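Local coordinates for protein decapping nuclease RAI1 (Scheffersomyces stipitis, PDB 5BTO) that removes the NAD cap and processes other 5' ends of RNAs in a metal-dependent hydrolysis, and stabilises and stimulates the exoribonuclease RAT1, at residues Y254-T259 against A281-M286; F277-Q282 against R289-G294. All blocks are in the same frame, centred on the assembly; numbering follows the deposited sequence.

Contact 1. Residues Y254-T259 against A281-M286; sequences YMELKT and AQCFLM
E256 comes level with C283, their CA atoms 7.6 Å apart, where strand segment 254-259 runs almost antiparallel to helix segment 281-286. The axes make an angle of 167° and approach to 10.1 Å, a spacing that is bridged by side chains alone. E256 and K258, two residues apart on the strand, both point at the helix, which answers with Q282 and C283. The E256 side chain sets out with CG anti to the backbone N (chi1 -176°) and then bends at chi2, which brings its carboxylate beside the end of K258. A salt bridge results, 2.6 Å from K258 NZ to E256 OE2, the amine meeting the oxygen on its anti side and somewhat out of the carboxylate plane. Q282 reaches in from the helix with its chain extended beyond CG. Its OE1 accepts a hydrogen bond of 3.1 Å from K258 NZ, at a C=O...N angle of 125°. One amine thus grips two acceptors, which lets E256 OE2 and Q282 OE1 lie 3.6 Å apart. The carboxylate and amide planes are turned steeply against each other. Deeper in, the SG of C283 packs against the aliphatic root of E256, 3.8 Å from its CB. E256 and D237, with E186 and L257 (the last probably through its backbone), bind the divalent metal, while K258 and Q282 bind substrate. E256, L257 and K258 form the (D/E)XK element of a PD-(D/E)XK nuclease, D237 is consistent with the motif's aspartate, and the helix adds Q282.

Contact 2. Residues F277-Q282 against R289-G294; sequences FKTWAQ and RKVVYG
The phenol ring of Y293 meets T279 at its hydroxyl end, where the threonine OG1 comes in obliquely, 3.7 Å from CZ of that ring. F272 packs edge-to-face with the same ring, and K258 of the neighbouring strand also touches it. The indole of W280 belongs to the other side of the helix: the backbone O of F277 lies in plane at its edge, and the ring meets that of F284 at a shallow angle. Between T279 and Y293 the side chains approach from opposite directions and end in a hydrogen bond, 2.7 Å from T279 OG1 to Y293 OH, in which either hydroxyl could donate. OG1 is also bonded to the backbone O of K275, one helical turn earlier, so the threonine hydroxyl links helix backbone to strand side chain. This is the packing of the helix on the second strand of a beta-alpha-beta unit, in which 254-261 and 290-296 are parallel neighbours joined through helix 266-286. T279 stands closest to V291 in the register, with 8.2 Å between the CA atoms. Its chi1 of -65° sets OG1 beside the backbone N and turns CG2 to the strand, where it meets V291 tip to tip, 3.7 Å from CG1 and 3.8 Å from CG2 of the valine. An alanine at T279 would remove both branches, and is likely to deprive Y293 OH of this buried partner and open a gap over the V291 methyls.

Overall arrangement
Strand 254-261 leads into helix 266-286, and contact 1 closes the longer loop when the last turns of that helix fold back over the strand. The chain then turns into strand 290-296, and contact 2 closes a shorter loop between an earlier part of the helix and this new strand. The two loops cross, since contact 2 opens at F277, before contact 1 has closed, and both include A281 and Q282. Their centres lie about 4 Å apart. Probable backbone hydrogen bonds from E256 O to V292 N and from K258 O to G294 N tie the two contacts together, so one helix covers adjacent strands of the sheet that holds metal-binding and substrate-binding residues.

Contact 1. Residues Y254-T259 against A281-M286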
ATOM      1  N   TYR A 254     -14.004  14.114  30.511  1.00 13.47           N
ATOM      2  CA  TYR A 254     -14.685  12.849  30.246  1.00 13.41           C
ATOM      3  C   TYR A 254     -13.786  11.652  30.557  1.00 13.63           C
ATOM      4  O   TYR A 254     -12.567  11.774  30.600  1.00 17.43           O
ATOM      5  CB  TYR A 254     -15.086  12.756  28.772  1.00 14.92           C
ATOM      6  CG  TYR A 254     -16.173  13.702  28.328  1.00 16.01           C
ATOM      7  CD1 TYR A 254     -17.130  14.178  29.217  1.00 18.87           C
ATOM      8  CD2 TYR A 254     -16.261  14.096  26.997  1.00 16.60           C
ATOM      9  CE1 TYR A 254     -18.134  15.038  28.784  1.00 19.10           C
ATOM     10  CE2 TYR A 254     -17.259  14.951  26.560  1.00 15.34           C
ATOM     11  CZ  TYR A 254     -18.194  15.417  27.458  1.00 18.18           C
ATOM     12  OH  TYR A 254     -19.187  16.260  27.026  1.00 18.81           O
ATOM     13  N   MET A 255     -14.400  10.497  30.765  1.00 14.80           N
ATOM     14  CA  MET A 255     -13.640   9.281  31.060  1.00 14.58           C
ATOM     15  C   MET A 255     -14.371   8.080  30.469  1.00 17.04           C
ATOM     16  O   MET A 255     -15.601   8.060  30.399  1.00 20.65           O
ATOM     17  CB  MET A 255     -13.444   9.126  32.586  1.00 18.09           C
ATOM     18  CG  MET A 255     -12.438   8.039  32.990  1.00 18.69           C
ATOM     19  SD  MET A 255     -11.863   8.188  34.707  1.00 25.65           S
ATOM     20  CE  MET A 255     -13.447   8.118  35.530  1.00 26.03           C
ATOM     21  N   GLU A 256     -13.606   7.093  30.014  1.00 16.26           N
ATOM     22  CA  GLU A 256     -14.156   5.845  29.516  1.00 15.90           C
ATOM     23  C   GLU A 256     -14.150   4.794  30.625  1.00 16.07           C
ATOM     24  O   GLU A 256     -13.253   4.791  31.466  1.00 18.86           O
ATOM     25  CB  GLU A 256     -13.295   5.361  28.348  1.00 21.04           C
ATOM     26  CG  GLU A 256     -13.796   4.118  27.657  1.00 26.15           C
ATOM     27  CD  GLU A 256     -14.810   4.434  26.580  1.00 34.17           C
ATOM     28  OE1 GLU A 256     -14.978   5.627  26.258  1.00 35.29           O
ATOM     29  OE2 GLU A 256     -15.434   3.490  26.053  1.00 39.34           O
ATOM     30  N   LEU A 257     -15.139   3.908  30.620  1.00 15.88           N
ATOM     31  CA  LEU A 257     -15.220   2.813  31.600  1.00 16.66           C
ATOM     32  C   LEU A 257     -15.309   1.468  30.883  1.00 17.05           C
ATOM     33  O   LEU A 257     -16.205   1.258  30.074  1.00 18.80           O
ATOM     34  CB  LEU A 257     -16.457   2.985  32.479  1.00 17.77           C
ATOM     35  CG  LEU A 257     -16.534   4.303  33.244  1.00 17.34           C
ATOM     36  CD1 LEU A 257     -17.851   4.423  33.991  1.00 21.60           C
ATOM     37  CD2 LEU A 257     -15.354   4.413  34.195  1.00 18.98           C
ATOM     38  N   LYS A 258     -14.396   0.552  31.203  1.00 16.05           N
ATOM     39  CA  LYS A 258     -14.350  -0.747  30.537  1.00 18.27           C
ATOM     40  C   LYS A 258     -14.144  -1.849  31.557  1.00 20.38           C
ATOM     41  O   LYS A 258     -13.719  -1.583  32.684  1.00 19.11           O
ATOM     42  CB  LYS A 258     -13.188  -0.790  29.540  1.00 20.74           C
ATOM     43  CG  LYS A 258     -13.174   0.306  28.508  1.00 25.64           C
ATOM     44  CD  LYS A 258     -14.229   0.087  27.453  1.00 30.04           C
ATOM     45  CE  LYS A 258     -13.926   0.941  26.218  1.00 34.64           C
ATOM     46  NZ  LYS A 258     -15.099   1.074  25.305  1.00 38.13           N
ATOM     47  N   THR A 259     -14.413  -3.087  31.147  1.00 22.94           N
ATOM     48  CA  THR A 259     -14.155  -4.250  31.991  1.00 25.78           C
ATOM     49  C   THR A 259     -13.439  -5.343  31.215  1.00 24.48           C
ATOM     50  O   THR A 259     -13.517  -5.405  29.986  1.00 25.75           O
ATOM     51  CB  THR A 259     -15.454  -4.867  32.532  1.00 31.53           C
ATOM     52  OG1 THR A 259     -16.198  -5.438  31.447  1.00 33.58           O
ATOM     53  CG2 THR A 259     -16.295  -3.824  33.245  1.00 33.80           C
ATOM     54  N   ALA A 281      -7.461   3.445  20.880  1.00 11.13           N
ATOM     55  CA  ALA A 281      -7.873   4.010  19.594  1.00 11.83           C
ATOM     56  C   ALA A 281      -9.126   4.865  19.750  1.00 13.22           C
ATOM     57  O   ALA A 281      -9.181   5.983  19.236  1.00 12.85           O
ATOM     58  CB  ALA A 281      -8.094   2.906  18.549  1.00 12.66           C
ATOM     59  N   GLN A 282     -10.124   4.337  20.456  1.00 12.10           N
ATOM     60  CA  GLN A 282     -11.388   5.044  20.678  1.00 14.50           C
ATOM     61  C   GLN A 282     -11.176   6.356  21.412  1.00 13.60           C
ATOM     62  O   GLN A 282     -11.721   7.400  21.036  1.00 16.14           O
ATOM     63  CB  GLN A 282     -12.330   4.191  21.526  1.00 20.18           C
ATOM     64  CG  GLN A 282     -12.873   2.972  20.836  1.00 28.07           C
ATOM     65  CD  GLN A 282     -13.754   2.156  21.755  1.00 35.01           C
ATOM     66  OE1 GLN A 282     -14.229   2.655  22.784  1.00 38.14           O
ATOM     67  NE2 GLN A 282     -13.975   0.896  21.399  1.00 37.41           N
ATOM     68  N   CYS A 283     -10.378   6.297  22.466  1.00 13.32           N
ATOM     69  CA  CYS A 283     -10.160   7.464  23.312  1.00 13.71           C
ATOM     70  C   CYS A 283      -9.281   8.500  22.637  1.00 12.61           C
ATOM     71  O   CYS A 283      -9.544   9.702  22.733  1.00 14.02           O
ATOM     72  CB  CYS A 283      -9.571   7.041  24.655  1.00 14.68           C
ATOM     73  SG  CYS A 283     -10.782   6.145  25.651  1.00 16.98           S
ATOM     74  N   PHE A 284      -8.254   8.032  21.927  1.00 11.83           N
ATOM     75  CA  PHE A 284      -7.350   8.931  21.222  1.00 12.93           C
ATOM     76  C   PHE A 284      -8.102   9.743  20.163  1.00 12.26           C
ATOM     77  O   PHE A 284      -7.923  10.963  20.055  1.00 15.09           O
ATOM     78  CB  PHE A 284      -6.214   8.138  20.570  1.00 15.08           C
ATOM     79  CG  PHE A 284      -5.277   8.978  19.777  1.00 17.39           C
ATOM     80  CD1 PHE A 284      -4.283   9.702  20.403  1.00 21.02           C
ATOM     81  CD2 PHE A 284      -5.386   9.045  18.396  1.00 22.15           C
ATOM     82  CE1 PHE A 284      -3.414  10.480  19.672  1.00 24.41           C
ATOM     83  CE2 PHE A 284      -4.519   9.827  17.657  1.00 24.69           C
ATOM     84  CZ  PHE A 284      -3.532  10.543  18.295  1.00 26.06           C
ATOM     85  N   LEU A 285      -8.929   9.062  19.378  1.00 11.44           N
ATOM     86  CA  LEU A 285      -9.710   9.730  18.340  1.00 12.75           C
ATOM     87  C   LEU A 285     -10.685  10.743  18.907  1.00 12.88           C
ATOM     88  O   LEU A 285     -10.924  11.791  18.290  1.00 16.03           O
ATOM     89  CB  LEU A 285     -10.472   8.715  17.487  1.00 13.99           C
ATOM     90  CG  LEU A 285      -9.617   7.837  16.578  1.00 15.96           C
ATOM     91  CD1 LEU A 285     -10.479   6.761  15.920  1.00 18.37           C
ATOM     92  CD2 LEU A 285      -8.944   8.701  15.520  1.00 19.23           C
ATOM     93  N   MET A 286     -11.250  10.444  20.077  1.00 13.73           N
ATOM     94  CA  MET A 286     -12.249  11.329  20.670  1.00 14.90           C
ATOM     95  C   MET A 286     -11.662  12.390  21.595  1.00 15.04           C
ATOM     96  O   MET A 286     -12.398  13.259  22.057  1.00 18.75           O
ATOM     97  CB  MET A 286     -13.282  10.530  21.476  1.00 17.35           C
ATOM     98  CG  MET A 286     -14.392   9.891  20.649  1.00 23.33           C
ATOM     99  SD  MET A 286     -15.400  11.039  19.692  1.00 21.37           S
ATOM    100  CE  MET A 286     -16.418  11.858  20.919  1.00 22.88           C
TER

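Contact 2. Residues F277-Q282 against R289-G294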
ATOM      1  N   PHE A 277      -5.701  -1.846  23.260  1.00 12.77           N
ATOM      2  CA  PHE A 277      -5.384  -1.129  22.028  1.00 11.99           C
ATOM      3  C   PHE A 277      -6.643  -0.507  21.415  1.00 12.88           C
ATOM      4  O   PHE A 277      -6.627   0.652  21.005  1.00 11.78           O
ATOM      5  CB  PHE A 277      -4.730  -2.082  21.017  1.00 10.92           C
ATOM      6  CG  PHE A 277      -4.557  -1.484  19.634  1.00 10.34           C
ATOM      7  CD1 PHE A 277      -3.784  -0.355  19.449  1.00 12.83           C
ATOM      8  CD2 PHE A 277      -5.145  -2.087  18.538  1.00 11.93           C
ATOM      9  CE1 PHE A 277      -3.616   0.196  18.178  1.00 13.34           C
ATOM     10  CE2 PHE A 277      -4.989  -1.556  17.261  1.00 13.82           C
ATOM     11  CZ  PHE A 277      -4.217  -0.410  17.082  1.00 13.32           C
ATOM     12  N   LYS A 278      -7.730  -1.274  21.340  1.00 12.92           N
ATOM     13  CA  LYS A 278      -8.986  -0.718  20.829  1.00 13.07           C
ATOM     14  C   LYS A 278      -9.480   0.450  21.690  1.00 12.17           C
ATOM     15  O   LYS A 278      -9.967   1.447  21.176  1.00 12.95           O
ATOM     16  CB  LYS A 278     -10.065  -1.790  20.682  1.00 15.99           C
ATOM     17  CG  LYS A 278      -9.867  -2.677  19.443  1.00 21.90           C
ATOM     18  CD  LYS A 278     -11.047  -3.623  19.226  1.00 27.48           C
ATOM     19  CE  LYS A 278     -10.810  -4.583  18.055  1.00 31.01           C
ATOM     20  NZ  LYS A 278     -10.034  -5.807  18.453  1.00 30.86           N
ATOM     21  N   THR A 279      -9.355   0.316  23.007  1.00 12.48           N
ATOM     22  CA  THR A 279      -9.732   1.404  23.894  1.00 13.11           C
ATOM     23  C   THR A 279      -8.862   2.641  23.658  1.00 12.73           C
ATOM     24  O   THR A 279      -9.367   3.765  23.619  1.00 12.94           O
ATOM     25  CB  THR A 279      -9.662   0.976  25.370  1.00 13.47           C
ATOM     26  OG1 THR A 279     -10.636  -0.045  25.605  1.00 17.23           O
ATOM     27  CG2 THR A 279      -9.936   2.181  26.316  1.00 14.82           C
ATOM     28  N   TRP A 280      -7.556   2.448  23.512  1.00 12.64           N
ATOM     29  CA  TRP A 280      -6.681   3.567  23.183  1.00 11.75           C
ATOM     30  C   TRP A 280      -7.168   4.250  21.891  1.00 12.15           C
ATOM     31  O   TRP A 280      -7.265   5.483  21.805  1.00 13.66           O
ATOM     32  CB  TRP A 280      -5.215   3.116  23.016  1.00 13.05           C
ATOM     33  CG  TRP A 280      -4.412   4.221  22.415  1.00 13.30           C
ATOM     34  CD1 TRP A 280      -3.917   5.323  23.059  1.00 14.88           C
ATOM     35  CD2 TRP A 280      -4.097   4.394  21.023  1.00 12.65           C
ATOM     36  NE1 TRP A 280      -3.293   6.157  22.159  1.00 13.25           N
ATOM     37  CE2 TRP A 280      -3.390   5.609  20.905  1.00 13.68           C
ATOM     38  CE3 TRP A 280      -4.332   3.630  19.875  1.00 13.30           C
ATOM     39  CZ2 TRP A 280      -2.911   6.073  19.680  1.00 15.81           C
ATOM     40  CZ3 TRP A 280      -3.862   4.097  18.657  1.00 15.46           C
ATOM     41  CH2 TRP A 280      -3.155   5.303  18.573  1.00 15.08           C
ATOM     42  N   ALA A 281      -7.461   3.445  20.880  1.00 11.13           N
ATOM     43  CA  ALA A 281      -7.873   4.010  19.594  1.00 11.83           C
ATOM     44  C   ALA A 281      -9.126   4.865  19.750  1.00 13.22           C
ATOM     45  O   ALA A 281      -9.181   5.983  19.236  1.00 12.85           O
ATOM     46  CB  ALA A 281      -8.094   2.906  18.549  1.00 12.66           C
ATOM     47  N   GLN A 282     -10.124   4.337  20.456  1.00 12.10           N
ATOM     48  CA  GLN A 282     -11.388   5.044  20.678  1.00 14.50           C
ATOM     49  C   GLN A 282     -11.176   6.356  21.412  1.00 13.60           C
ATOM     50  O   GLN A 282     -11.721   7.400  21.036  1.00 16.14           O
ATOM     51  CB  GLN A 282     -12.330   4.191  21.526  1.00 20.18           C
ATOM     52  CG  GLN A 282     -12.873   2.972  20.836  1.00 28.07           C
ATOM     53  CD  GLN A 282     -13.754   2.156  21.755  1.00 35.01           C
ATOM     54  OE1 GLN A 282     -14.229   2.655  22.784  1.00 38.14           O
ATOM     55  NE2 GLN A 282     -13.975   0.896  21.399  1.00 37.41           N
ATOM     56  N   ARG A 289      -9.162  11.507  27.769  1.00 13.66           N
ATOM     57  CA  ARG A 289      -7.822  11.447  28.356  1.00 14.33           C
ATOM     58  C   ARG A 289      -7.677  10.414  29.472  1.00 13.48           C
ATOM     59  O   ARG A 289      -6.568  10.135  29.908  1.00 16.22           O
ATOM     60  CB  ARG A 289      -7.418  12.823  28.904  1.00 17.41           C
ATOM     61  CG  ARG A 289      -7.407  13.918  27.838  1.00 22.57           C
ATOM     62  CD  ARG A 289      -6.952  15.257  28.416  1.00 29.69           C
ATOM     63  NE  ARG A 289      -7.052  16.349  27.448  1.00 35.59           N
ATOM     64  CZ  ARG A 289      -6.610  17.585  27.661  1.00 38.80           C
ATOM     65  NH1 ARG A 289      -6.025  17.893  28.812  1.00 39.03           N
ATOM     66  NH2 ARG A 289      -6.749  18.514  26.721  1.00 41.35           N
ATOM     67  N   LYS A 290      -8.794   9.876  29.943  1.00 13.86           N
ATOM     68  CA  LYS A 290      -8.756   8.920  31.057  1.00 14.30           C
ATOM     69  C   LYS A 290      -9.625   7.702  30.771  1.00 16.03           C
ATOM     70  O   LYS A 290     -10.709   7.820  30.199  1.00 15.11           O
ATOM     71  CB  LYS A 290      -9.231   9.578  32.360  1.00 16.50           C
ATOM     72  CG  LYS A 290      -8.309  10.650  32.964  1.00 18.09           C
ATOM     73  CD  LYS A 290      -8.828  11.083  34.339  1.00 22.61           C
ATOM     74  CE  LYS A 290      -8.294  12.449  34.807  1.00 26.91           C
ATOM     75  NZ  LYS A 290      -6.850  12.683  34.518  1.00 28.72           N
ATOM     76  N   VAL A 291      -9.146   6.532  31.190  1.00 16.25           N
ATOM     77  CA  VAL A 291      -9.892   5.297  31.063  1.00 17.96           C
ATOM     78  C   VAL A 291      -9.782   4.510  32.363  1.00 17.27           C
ATOM     79  O   VAL A 291      -8.684   4.368  32.909  1.00 19.16           O
ATOM     80  CB  VAL A 291      -9.288   4.382  29.978  1.00 25.00           C
ATOM     81  CG1 VAL A 291     -10.110   3.111  29.858  1.00 28.43           C
ATOM     82  CG2 VAL A 291      -9.184   5.098  28.656  1.00 28.65           C
ATOM     83  N   VAL A 292     -10.897   3.972  32.841  1.00 16.09           N
ATOM     84  CA  VAL A 292     -10.832   3.042  33.976  1.00 15.06           C
ATOM     85  C   VAL A 292     -11.211   1.639  33.530  1.00 16.41           C
ATOM     86  O   VAL A 292     -12.268   1.438  32.933  1.00 17.22           O
ATOM     87  CB  VAL A 292     -11.754   3.473  35.144  1.00 16.05           C
ATOM     88  CG1 VAL A 292     -11.944   2.315  36.120  1.00 18.28           C
ATOM     89  CG2 VAL A 292     -11.169   4.679  35.857  1.00 18.96           C
ATOM     90  N   TYR A 293     -10.347   0.667  33.815  1.00 15.79           N
ATOM     91  CA  TYR A 293     -10.691  -0.738  33.611  1.00 16.87           C
ATOM     92  C   TYR A 293     -11.037  -1.411  34.929  1.00 17.60           C
ATOM     93  O   TYR A 293     -10.290  -1.308  35.905  1.00 18.42           O
ATOM     94  CB  TYR A 293      -9.543  -1.511  32.950  1.00 16.55           C
ATOM     95  CG  TYR A 293      -9.706  -1.662  31.465  1.00 16.35           C
ATOM     96  CD1 TYR A 293     -10.451  -2.710  30.928  1.00 15.40           C
ATOM     97  CD2 TYR A 293      -9.132  -0.744  30.598  1.00 14.85           C
ATOM     98  CE1 TYR A 293     -10.601  -2.841  29.553  1.00 15.58           C
ATOM     99  CE2 TYR A 293      -9.287  -0.858  29.230  1.00 14.82           C
ATOM    100  CZ  TYR A 293     -10.023  -1.904  28.716  1.00 15.81           C
ATOM    101  OH  TYR A 293     -10.166  -2.021  27.352  1.00 18.88           O
ATOM    102  N   GLY A 294     -12.170  -2.099  34.950  1.00 17.10           N
ATOM    103  CA  GLY A 294     -12.506  -2.981  36.062  1.00 18.09           C
ATOM    104  C   GLY A 294     -12.162  -4.411  35.686  1.00 19.89           C
ATOM    105  O   GLY A 294     -12.499  -4.870  34.593  1.00 22.49           O
TER